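5' nucleotidase family protein (Staphylococcus aureus subsp. aureus, PDB 4Q7F) belongs to the 5'-nucleotidase family, joining a calcineurin-like phosphoesterase part that carries manganese and magnesium to a C-terminal nucleotidase part, with 3D1 bound between them. Local coordinates at residues P78-H86 and L309-L317; I436-G447 and Q519-K527. All coordinates share one frame; numbering follows the deposited sequence.

Contact 1: residues P78-H86 and L309-L317; sequences PFCNYLIAH and LRKQLEDWL
Y82 enters helix 309-317 as a knob, its side chain set among L309, Q312, L313 and W316 where the two helix axes pass 10.4 Å apart at 86°, almost perpendicular. The inner half of the contact is tight and apolar. CD1 of L313 lies 3.6 Å from CB of Y82, while its other branch, CD2, packs 3.8 Å from CB of F79; the two methyls of one leucine are thus divided between aromatic residues about one helical turn apart. At the far end of the phenylalanine, CZ and CE1 of F79 meet CD2 of L309, the two side chains crossing at about a right angle, and P78 CB rests on L317.

Toward the outside the contact becomes an aromatic cluster on W316. Its CG is anti to the backbone N (chi1 -176°), which carries the indole across the helix 78-85 backbone. One indole face receives two edges: Y82 brings CD1 to it with the planes at 82°, and H86 brings CE1, 3.5 Å from W316 CD1, so both pairs are T-shaped. H86 ND1 donates to Y82 O at 2.9 Å, tying the imidazole back to the last turn of helix 78-85, and Y82 CE1 lies over one imidazole face. A85 CB adds a touch on W316 CZ2; A85 and H86 are the exposed residues at this helix end. Apart from them, on the polar side, no direct hydrogen bond joins the segments. A water there donates to Q312 OE1 at 3.1 Å, but its approach to Y82 OH is unusually short, which leaves that half of the bridge doubtful.

Helix 91-99 touches the F79 and L309 end through L93 and F96, and F37 of a loop packs on P78 and L313. Helix 377-383 meets the other end, with M377 and I381 on W316 and R378 on L317.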
loop_
_atom_site.group_PDB
_atom_site.type_symbol
_atom_site.label_atom_id
_atom_site.label_comp_id
_atom_site.label_asym_id
_atom_site.label_seq_id
_atom_site.Cartn_x
_atom_site.Cartn_y
_atom_site.Cartn_z
ATOM N N PRO A 78 10.455 5.102 -5.611
ATOM C CA PRO A 78 11.909 4.999 -5.627
ATOM C C PRO A 78 12.565 6.170 -4.929
ATOM O O PRO A 78 13.712 6.059 -4.547
ATOM C CB PRO A 78 12.250 5.030 -7.128
ATOM C CG PRO A 78 11.041 4.514 -7.799
ATOM C CD PRO A 78 9.909 5.059 -6.977
ATOM N N PHE A 79 11.860 7.283 -4.764
ATOM C CA PHE A 79 12.423 8.434 -4.027
ATOM C C PHE A 79 12.615 7.996 -2.559
ATOM O O PHE A 79 13.650 8.287 -1.902
ATOM C CB PHE A 79 11.509 9.657 -4.185
ATOM C CG PHE A 79 11.916 10.859 -3.345
ATOM C CD1 PHE A 79 13.234 11.297 -3.316
ATOM C CD2 PHE A 79 10.968 11.570 -2.622
ATOM C CE1 PHE A 79 13.604 12.409 -2.567
ATOM C CE2 PHE A 79 11.336 12.687 -1.876
ATOM C CZ PHE A 79 12.657 13.104 -1.847
ATOM N N CYS A 80 11.646 7.230 -2.069
ATOM C CA CYS A 80 11.719 6.693 -0.723
ATOM C C CYS A 80 12.939 5.734 -0.608
ATOM O O CYS A 80 13.709 5.835 0.356
ATOM C CB CYS A 80 10.394 6.056 -0.341
ATOM S SG CYS A 80 9.026 7.254 -0.225
ATOM N N ASN A 81 13.140 4.839 -1.590
ATOM C CA ASN A 81 14.328 3.975 -1.583
ATOM C C ASN A 81 15.592 4.813 -1.549
ATOM O O ASN A 81 16.527 4.523 -0.779
ATOM C CB ASN A 81 14.417 3.082 -2.815
ATOM C CG ASN A 81 13.255 2.138 -2.928
ATOM O OD1 ASN A 81 12.107 2.562 -3.031
ATOM N ND2 ASN A 81 13.542 0.849 -2.961
ATOM N N TYR A 82 15.621 5.828 -2.409
ATOM C CA TYR A 82 16.753 6.749 -2.502
ATOM C C TYR A 82 17.097 7.359 -1.150
ATOM O O TYR A 82 18.271 7.415 -0.771
ATOM C CB TYR A 82 16.461 7.842 -3.531
ATOM C CG TYR A 82 17.546 8.902 -3.632
ATOM C CD1 TYR A 82 18.610 8.747 -4.507
ATOM C CD2 TYR A 82 17.499 10.046 -2.859
ATOM C CE1 TYR A 82 19.608 9.697 -4.606
ATOM C CE2 TYR A 82 18.502 10.999 -2.937
ATOM C CZ TYR A 82 19.555 10.815 -3.812
ATOM O OH TYR A 82 20.545 11.758 -3.915
ATOM N N LEU A 83 16.084 7.804 -0.418
ATOM C CA LEU A 83 16.298 8.426 0.893
ATOM C C LEU A 83 16.927 7.491 1.906
ATOM O O LEU A 83 17.848 7.894 2.622
ATOM C CB LEU A 83 14.993 8.974 1.471
ATOM C CG LEU A 83 14.333 10.123 0.708
ATOM C CD1 LEU A 83 12.992 10.419 1.348
ATOM C CD2 LEU A 83 15.203 11.363 0.655
ATOM N N ILE A 84 16.432 6.255 1.969
ATOM C CA ILE A 84 16.951 5.283 2.898
ATOM C C ILE A 84 18.399 4.987 2.544
ATOM O O ILE A 84 19.250 4.905 3.436
ATOM C CB ILE A 84 16.159 3.952 2.891
ATOM C CG1 ILE A 84 14.682 4.175 3.272
ATOM C CG2 ILE A 84 16.802 2.967 3.864
ATOM C CD1 ILE A 84 14.454 4.732 4.668
ATOM N N ALA A 85 18.671 4.855 1.243
ATOM C CA ALA A 85 20.006 4.548 0.760
ATOM C C ALA A 85 21.000 5.694 0.910
ATOM O O ALA A 85 22.192 5.462 0.839
ATOM C CB ALA A 85 19.949 4.101 -0.705
ATOM N N HIS A 86 20.540 6.922 1.090
ATOM C CA HIS A 86 21.487 8.031 1.243
ATOM C C HIS A 86 21.629 8.495 2.686
ATOM O O HIS A 86 22.413 7.903 3.421
ATOM C CB HIS A 86 21.216 9.116 0.221
ATOM C CG HIS A 86 21.611 8.682 -1.150
ATOM N ND1 HIS A 86 20.895 7.742 -1.857
ATOM C CD2 HIS A 86 22.706 8.963 -1.898
ATOM C CE1 HIS A 86 21.511 7.490 -2.999
ATOM N NE2 HIS A 86 22.607 8.225 -3.054
ATOM N N LEU A 309 17.430 17.828 -7.169
ATOM C CA LEU A 309 17.154 16.599 -6.423
ATOM C C LEU A 309 16.618 15.513 -7.357
ATOM O O LEU A 309 17.062 14.370 -7.291
ATOM C CB LEU A 309 16.183 16.876 -5.273
ATOM C CG LEU A 309 15.669 15.688 -4.445
ATOM C CD1 LEU A 309 16.809 14.848 -3.893
ATOM C CD2 LEU A 309 14.773 16.177 -3.318
ATOM N N ARG A 310 15.641 15.853 -8.206
ATOM C CA ARG A 310 15.113 14.908 -9.200
ATOM C C ARG A 310 16.276 14.325 -10.026
ATOM O O ARG A 310 16.321 13.136 -10.276
ATOM C CB ARG A 310 14.104 15.624 -10.117
ATOM C CG ARG A 310 13.693 14.932 -11.426
ATOM C CD ARG A 310 12.560 13.965 -11.266
ATOM N NE ARG A 310 12.268 13.191 -12.477
ATOM C CZ ARG A 310 11.279 13.414 -13.352
ATOM N NH1 ARG A 310 10.428 14.416 -13.204
ATOM N NH2 ARG A 310 11.131 12.589 -14.392
ATOM N N LYS A 311 17.200 15.170 -10.457
ATOM C CA LYS A 311 18.351 14.701 -11.264
ATOM C C LYS A 311 19.217 13.699 -10.508
ATOM O O LYS A 311 19.622 12.679 -11.073
ATOM C CB LYS A 311 19.233 15.871 -11.730
ATOM C CG LYS A 311 20.416 15.444 -12.595
ATOM C CD LYS A 311 21.338 16.619 -12.869
ATOM C CE LYS A 311 22.449 16.254 -13.847
ATOM N NZ LYS A 311 23.325 15.140 -13.394
ATOM N N GLN A 312 19.539 14.018 -9.252
ATOM C CA GLN A 312 20.319 13.114 -8.400
ATOM C C GLN A 312 19.589 11.783 -8.295
ATOM O O GLN A 312 20.192 10.714 -8.390
ATOM C CB GLN A 312 20.496 13.707 -7.013
ATOM C CG GLN A 312 21.500 14.857 -6.959
ATOM C CD GLN A 312 21.491 15.556 -5.619
ATOM O OE1 GLN A 312 20.431 15.740 -5.005
ATOM N NE2 GLN A 312 22.662 15.989 -5.169
ATOM N N LEU A 313 18.282 11.867 -8.114
ATOM C CA LEU A 313 17.456 10.690 -7.999
ATOM C C LEU A 313 17.519 9.871 -9.286
ATOM O O LEU A 313 17.781 8.669 -9.246
ATOM C CB LEU A 313 16.013 11.101 -7.680
ATOM C CG LEU A 313 14.983 9.970 -7.687
ATOM C CD1 LEU A 313 15.414 8.815 -6.795
ATOM C CD2 LEU A 313 13.636 10.535 -7.241
ATOM N N GLU A 314 17.299 10.518 -10.430
ATOM C CA GLU A 314 17.357 9.797 -11.719
ATOM C C GLU A 314 18.752 9.213 -11.950
ATOM O O GLU A 314 18.901 8.078 -12.419
ATOM C CB GLU A 314 16.946 10.712 -12.875
ATOM C CG GLU A 314 15.503 11.223 -12.797
ATOM C CD GLU A 314 14.449 10.147 -12.902
ATOM O OE1 GLU A 314 14.752 8.956 -13.269
ATOM O OE2 GLU A 314 13.274 10.506 -12.630
ATOM N N ASP A 315 19.787 9.985 -11.621
ATOM C CA ASP A 315 21.155 9.491 -11.785
ATOM C C ASP A 315 21.348 8.172 -11.002
ATOM O O ASP A 315 21.883 7.204 -11.528
ATOM C CB ASP A 315 22.175 10.543 -11.362
ATOM C CG ASP A 315 22.255 11.725 -12.342
ATOM O OD1 ASP A 315 21.620 11.702 -13.430
ATOM O OD2 ASP A 315 22.966 12.691 -12.031
ATOM N N TRP A 316 20.874 8.139 -9.757
ATOM C CA TRP A 316 20.976 6.950 -8.928
ATOM C C TRP A 316 20.182 5.812 -9.543
ATOM O O TRP A 316 20.659 4.686 -9.602
ATOM C CB TRP A 316 20.480 7.261 -7.513
ATOM C CG TRP A 316 20.619 6.162 -6.557
ATOM C CD1 TRP A 316 21.775 5.730 -5.964
ATOM C CD2 TRP A 316 19.558 5.383 -5.986
ATOM N NE1 TRP A 316 21.496 4.715 -5.082
ATOM C CE2 TRP A 316 20.146 4.480 -5.080
ATOM C CE3 TRP A 316 18.170 5.363 -6.161
ATOM C CZ2 TRP A 316 19.393 3.555 -4.356
ATOM C CZ3 TRP A 316 17.424 4.458 -5.445
ATOM C CH2 TRP A 316 18.028 3.569 -4.545
ATOM N N LEU A 317 18.978 6.119 -10.028
ATOM C CA LEU A 317 18.150 5.110 -10.657
ATOM C C LEU A 317 18.786 4.518 -11.911
ATOM O O LEU A 317 18.530 3.364 -12.252
ATOM C CB LEU A 317 16.766 5.681 -10.958
ATOM C CG LEU A 317 15.934 5.895 -9.691
ATOM C CD1 LEU A 317 14.647 6.604 -10.033
ATOM C CD2 LEU A 317 15.638 4.561 -8.999
HETATM O O HOH W 1 20.465 13.841 -2.612
#

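Contact 2: residues I436-G447 and Q519-K527; sequences IYGGVSYTIHVG and QVVDFKVEK
I436 reaches V521 and F523 with a single methyl: CG2, anti to the backbone N, lies 3.6 Å from V521 CG1 and also meets F523 CE1. At Y437 the backbone carbonyl turns to a water, which donates to Y437 O and V440 O and accepts from D522 N, linking the two segments. Next to it G439 gives its N-H to V520 O at 2.9 Å, in a nearly straight bond, within the turn that leads into strand 441-445.

At Y442 the bond from its N to D522 O is weak, whereas K524 N donates to Y442 O at 3.1 Å. Y442 has CG between its backbone N and carbonyl carbon (chi1 53°), and the matching torsion of F523 sends both side chains the same way, side by side. F523 CB sits over the centre of the tyrosine ring, a CH-pi contact of 3.5 Å to the centroid. The ring planes are 10° apart but slid so far that they barely overlap. Y442 OH, placed over the F523 face, also accepts from Y437 N.

Between I444 and V446 the backbone bonds are shorter and straighter. I444 N donates to K524 O at 2.8 Å and I444 O receives E526 N, while I444 and V525 lie alongside each other on the face shared with Y442. H445, on the opposite face, donates from ND1 to K527 O at 2.9 Å, so the histidine grips the chain's C-terminal carboxylate. V446 N bonds to E526 O, and G447 N takes the other terminal oxygen, K527 OXT.

Parallel strands with axes 7° apart, 522-526 forming an outermost strand next to 441-445, make this the edge of a mixed sheet in the C-terminal nucleotidase domain.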
loop_
_atom_site.group_PDB
_atom_site.type_symbol
_atom_site.label_atom_id
_atom_site.label_comp_id
_atom_site.label_asym_id
_atom_site.label_seq_id
_atom_site.Cartn_x
_atom_site.Cartn_y
_atom_site.Cartn_z
ATOM N N ILE A 436 3.921 -17.158 -7.111
ATOM C CA ILE A 436 4.502 -18.161 -7.982
ATOM C C ILE A 436 5.533 -18.904 -7.135
ATOM O O ILE A 436 6.396 -18.289 -6.504
ATOM C CB ILE A 436 5.193 -17.563 -9.230
ATOM C CG1 ILE A 436 4.204 -16.783 -10.105
ATOM C CG2 ILE A 436 5.854 -18.666 -10.036
ATOM C CD1 ILE A 436 3.997 -15.335 -9.716
ATOM N N TYR A 437 5.456 -20.235 -7.129
ATOM C CA TYR A 437 6.325 -21.048 -6.287
ATOM C C TYR A 437 7.449 -21.737 -7.034
ATOM O O TYR A 437 7.311 -22.130 -8.185
ATOM C CB TYR A 437 5.493 -22.131 -5.565
ATOM C CG TYR A 437 4.399 -21.567 -4.688
ATOM C CD1 TYR A 437 3.206 -21.113 -5.236
ATOM C CD2 TYR A 437 4.541 -21.537 -3.295
ATOM C CE1 TYR A 437 2.195 -20.596 -4.436
ATOM C CE2 TYR A 437 3.547 -21.008 -2.491
ATOM C CZ TYR A 437 2.384 -20.543 -3.067
ATOM O OH TYR A 437 1.414 -20.058 -2.266
ATOM N N GLY A 438 8.564 -21.886 -6.345
ATOM C CA GLY A 438 9.735 -22.584 -6.875
ATOM C C GLY A 438 10.143 -23.733 -5.968
ATOM O O GLY A 438 9.997 -23.674 -4.724
ATOM N N GLY A 439 10.662 -24.796 -6.577
ATOM C CA GLY A 439 11.095 -25.932 -5.815
ATOM C C GLY A 439 10.010 -26.969 -5.718
ATOM O O GLY A 439 10.282 -28.095 -5.327
ATOM N N VAL A 440 8.785 -26.581 -6.077
ATOM C CA VAL A 440 7.651 -27.477 -6.065
ATOM C C VAL A 440 6.927 -27.313 -7.391
ATOM O O VAL A 440 6.723 -26.190 -7.845
ATOM C CB VAL A 440 6.688 -27.194 -4.880
ATOM C CG1 VAL A 440 6.165 -25.774 -4.891
ATOM C CG2 VAL A 440 5.519 -28.156 -4.864
ATOM N N SER A 441 6.594 -28.436 -8.029
ATOM C CA SER A 441 5.849 -28.431 -9.266
ATOM C C SER A 441 4.408 -28.779 -8.914
ATOM O O SER A 441 4.159 -29.509 -7.950
ATOM C CB SER A 441 6.435 -29.409 -10.301
ATOM O OG SER A 441 6.311 -30.730 -9.867
ATOM N N TYR A 442 3.473 -28.264 -9.705
ATOM C CA TYR A 442 2.034 -28.416 -9.440
ATOM C C TYR A 442 1.173 -28.040 -10.633
ATOM O O TYR A 442 1.611 -27.388 -11.580
ATOM C CB TYR A 442 1.631 -27.553 -8.229
ATOM C CG TYR A 442 2.053 -26.094 -8.340
ATOM C CD1 TYR A 442 3.363 -25.705 -8.056
ATOM C CD2 TYR A 442 1.141 -25.092 -8.696
ATOM C CE1 TYR A 442 3.759 -24.369 -8.158
ATOM C CE2 TYR A 442 1.536 -23.763 -8.796
ATOM C CZ TYR A 442 2.847 -23.405 -8.521
ATOM O OH TYR A 442 3.241 -22.070 -8.616
ATOM N N THR A 443 -0.078 -28.463 -10.555
ATOM C CA THR A 443 -1.055 -28.240 -11.566
ATOM C C THR A 443 -2.238 -27.585 -10.879
ATOM O O THR A 443 -2.705 -28.067 -9.834
ATOM C CB THR A 443 -1.559 -29.576 -12.165
ATOM O OG1 THR A 443 -0.474 -30.280 -12.780
ATOM C CG2 THR A 443 -2.640 -29.310 -13.207
ATOM N N ILE A 444 -2.686 -26.457 -11.424
ATOM C CA ILE A 444 -3.862 -25.772 -10.914
ATOM C C ILE A 444 -5.008 -26.001 -11.889
ATOM O O ILE A 444 -4.860 -25.738 -13.073
ATOM C CB ILE A 444 -3.621 -24.253 -10.750
ATOM C CG1 ILE A 444 -2.604 -23.980 -9.629
ATOM C CG2 ILE A 444 -4.933 -23.578 -10.424
ATOM C CD1 ILE A 444 -2.191 -22.498 -9.499
ATOM N N HIS A 445 -6.131 -26.505 -11.389
ATOM C CA HIS A 445 -7.343 -26.745 -12.180
ATOM C C HIS A 445 -8.368 -25.690 -11.787
ATOM O O HIS A 445 -9.103 -25.864 -10.824
ATOM C CB HIS A 445 -7.903 -28.144 -11.912
ATOM C CG HIS A 445 -7.083 -29.242 -12.505
ATOM N ND1 HIS A 445 -7.199 -29.618 -13.822
ATOM C CD2 HIS A 445 -6.127 -30.038 -11.973
ATOM C CE1 HIS A 445 -6.355 -30.598 -14.082
ATOM N NE2 HIS A 445 -5.701 -30.879 -12.973
ATOM N N VAL A 446 -8.435 -24.615 -12.563
ATOM C CA VAL A 446 -9.288 -23.447 -12.227
ATOM C C VAL A 446 -10.794 -23.773 -12.240
ATOM O O VAL A 446 -11.547 -23.192 -11.502
ATOM C CB VAL A 446 -8.949 -22.248 -13.138
ATOM C CG1 VAL A 446 -9.672 -20.979 -12.669
ATOM C CG2 VAL A 446 -7.436 -22.017 -13.127
ATOM N N GLY A 447 -11.201 -24.755 -13.027
ATOM C CA GLY A 447 -12.614 -25.137 -13.081
ATOM C C GLY A 447 -13.112 -25.837 -11.814
ATOM O O GLY A 447 -14.309 -26.033 -11.652
ATOM N N GLN A 519 15.950 -24.614 -13.772
ATOM C CA GLN A 519 14.509 -24.465 -13.800
ATOM C C GLN A 519 13.896 -24.937 -12.481
ATOM O O GLN A 519 13.785 -26.133 -12.229
ATOM C CB GLN A 519 13.888 -25.216 -14.984
ATOM C CG GLN A 519 12.449 -24.778 -15.275
ATOM C CD GLN A 519 12.356 -23.312 -15.719
ATOM O OE1 GLN A 519 13.248 -22.796 -16.414
ATOM N NE2 GLN A 519 11.271 -22.641 -15.331
ATOM N N VAL A 520 13.503 -23.983 -11.653
ATOM C CA VAL A 520 12.888 -24.274 -10.354
ATOM C C VAL A 520 11.376 -24.010 -10.333
ATOM O O VAL A 520 10.683 -24.479 -9.432
ATOM C CB VAL A 520 13.575 -23.499 -9.215
ATOM C CG1 VAL A 520 15.037 -23.921 -9.113
ATOM C CG2 VAL A 520 13.443 -21.987 -9.408
ATOM N N VAL A 521 10.877 -23.293 -11.340
ATOM C CA VAL A 521 9.442 -22.989 -11.475
ATOM C C VAL A 521 8.927 -23.879 -12.586
ATOM O O VAL A 521 9.397 -23.821 -13.727
ATOM C CB VAL A 521 9.166 -21.505 -11.763
ATOM C CG1 VAL A 521 7.666 -21.241 -11.866
ATOM C CG2 VAL A 521 9.749 -20.638 -10.665
ATOM N N ASP A 522 7.976 -24.722 -12.225
ATOM C CA ASP A 522 7.431 -25.675 -13.132
ATOM C C ASP A 522 6.005 -25.962 -12.675
ATOM O O ASP A 522 5.791 -26.707 -11.721
ATOM C CB ASP A 522 8.307 -26.918 -13.061
ATOM C CG ASP A 522 7.823 -28.033 -13.951
ATOM O OD1 ASP A 522 6.889 -27.814 -14.728
ATOM O OD2 ASP A 522 8.396 -29.124 -13.861
ATOM N N PHE A 523 5.038 -25.333 -13.335
ATOM C CA PHE A 523 3.631 -25.490 -12.975
ATOM C C PHE A 523 2.761 -25.254 -14.192
ATOM O O PHE A 523 3.234 -24.770 -15.210
ATOM C CB PHE A 523 3.231 -24.526 -11.851
ATOM C CG PHE A 523 3.202 -23.076 -12.255
ATOM C CD1 PHE A 523 4.369 -22.328 -12.320
ATOM C CD2 PHE A 523 1.990 -22.445 -12.550
ATOM C CE1 PHE A 523 4.334 -20.982 -12.683
ATOM C CE2 PHE A 523 1.944 -21.107 -12.916
ATOM C CZ PHE A 523 3.117 -20.376 -12.986
ATOM N N LYS A 524 1.489 -25.584 -14.062
ATOM C CA LYS A 524 0.543 -25.472 -15.150
ATOM C C LYS A 524 -0.754 -25.003 -14.598
ATOM O O LYS A 524 -1.139 -25.410 -13.496
ATOM C CB LYS A 524 0.255 -26.857 -15.759
ATOM C CG LYS A 524 1.473 -27.644 -16.135
ATOM C CD LYS A 524 1.081 -29.044 -16.584
ATOM C CE LYS A 524 2.293 -29.928 -16.669
ATOM N NZ LYS A 524 1.892 -31.324 -17.032
ATOM N N VAL A 525 -1.449 -24.175 -15.372
ATOM C CA VAL A 525 -2.759 -23.670 -14.979
ATOM C C VAL A 525 -3.692 -23.909 -16.125
ATOM O O VAL A 525 -3.388 -23.557 -17.246
ATOM C CB VAL A 525 -2.721 -22.179 -14.656
ATOM C CG1 VAL A 525 -4.102 -21.704 -14.215
ATOM C CG2 VAL A 525 -1.706 -21.951 -13.569
ATOM N N GLU A 526 -4.812 -24.545 -15.841
ATOM C CA GLU A 526 -5.763 -24.862 -16.867
ATOM C C GLU A 526 -7.086 -25.069 -16.183
ATOM O O GLU A 526 -7.161 -24.958 -14.963
ATOM C CB GLU A 526 -5.317 -26.125 -17.576
ATOM C CG GLU A 526 -5.334 -27.365 -16.699
ATOM C CD GLU A 526 -4.752 -28.563 -17.404
ATOM O OE1 GLU A 526 -5.545 -29.420 -17.860
ATOM O OE2 GLU A 526 -3.511 -28.612 -17.557
ATOM N N LYS A 527 -8.138 -25.352 -16.944
ATOM C CA LYS A 527 -9.433 -25.626 -16.324
ATOM C C LYS A 527 -9.330 -26.838 -15.400
ATOM O O LYS A 527 -8.493 -27.706 -15.658
ATOM C CB LYS A 527 -10.507 -25.930 -17.368
ATOM C CG LYS A 527 -10.989 -24.765 -18.216
ATOM C CD LYS A 527 -12.140 -25.258 -19.085
ATOM C CE LYS A 527 -12.802 -24.158 -19.878
ATOM N NZ LYS A 527 -14.030 -24.698 -20.510
ATOM O OXT LYS A 527 -10.074 -27.014 -14.415
HETATM O O HOH W 2 6.766 -24.260 -9.759
#

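How the contacts relate
Contact 1 closes before contact 2 opens along the chain, and the two do not touch: their centres are 37 Å apart and their nearest atoms about 20 Å. They share no helix, strand or sheet. In contact 1 a helix of the calcineurin-like phosphoesterase part meets helix 304-317; contact 2 belongs to the C-terminal nucleotidase part and fastens the chain's last strand. The side chains of N81 in contact 1 and I436 in contact 2 are each about 12 Å from bound 3D1. None of the residues that line its pocket lies in these segments, so both contacts belong to the surrounding framework, one helical and one built of strands.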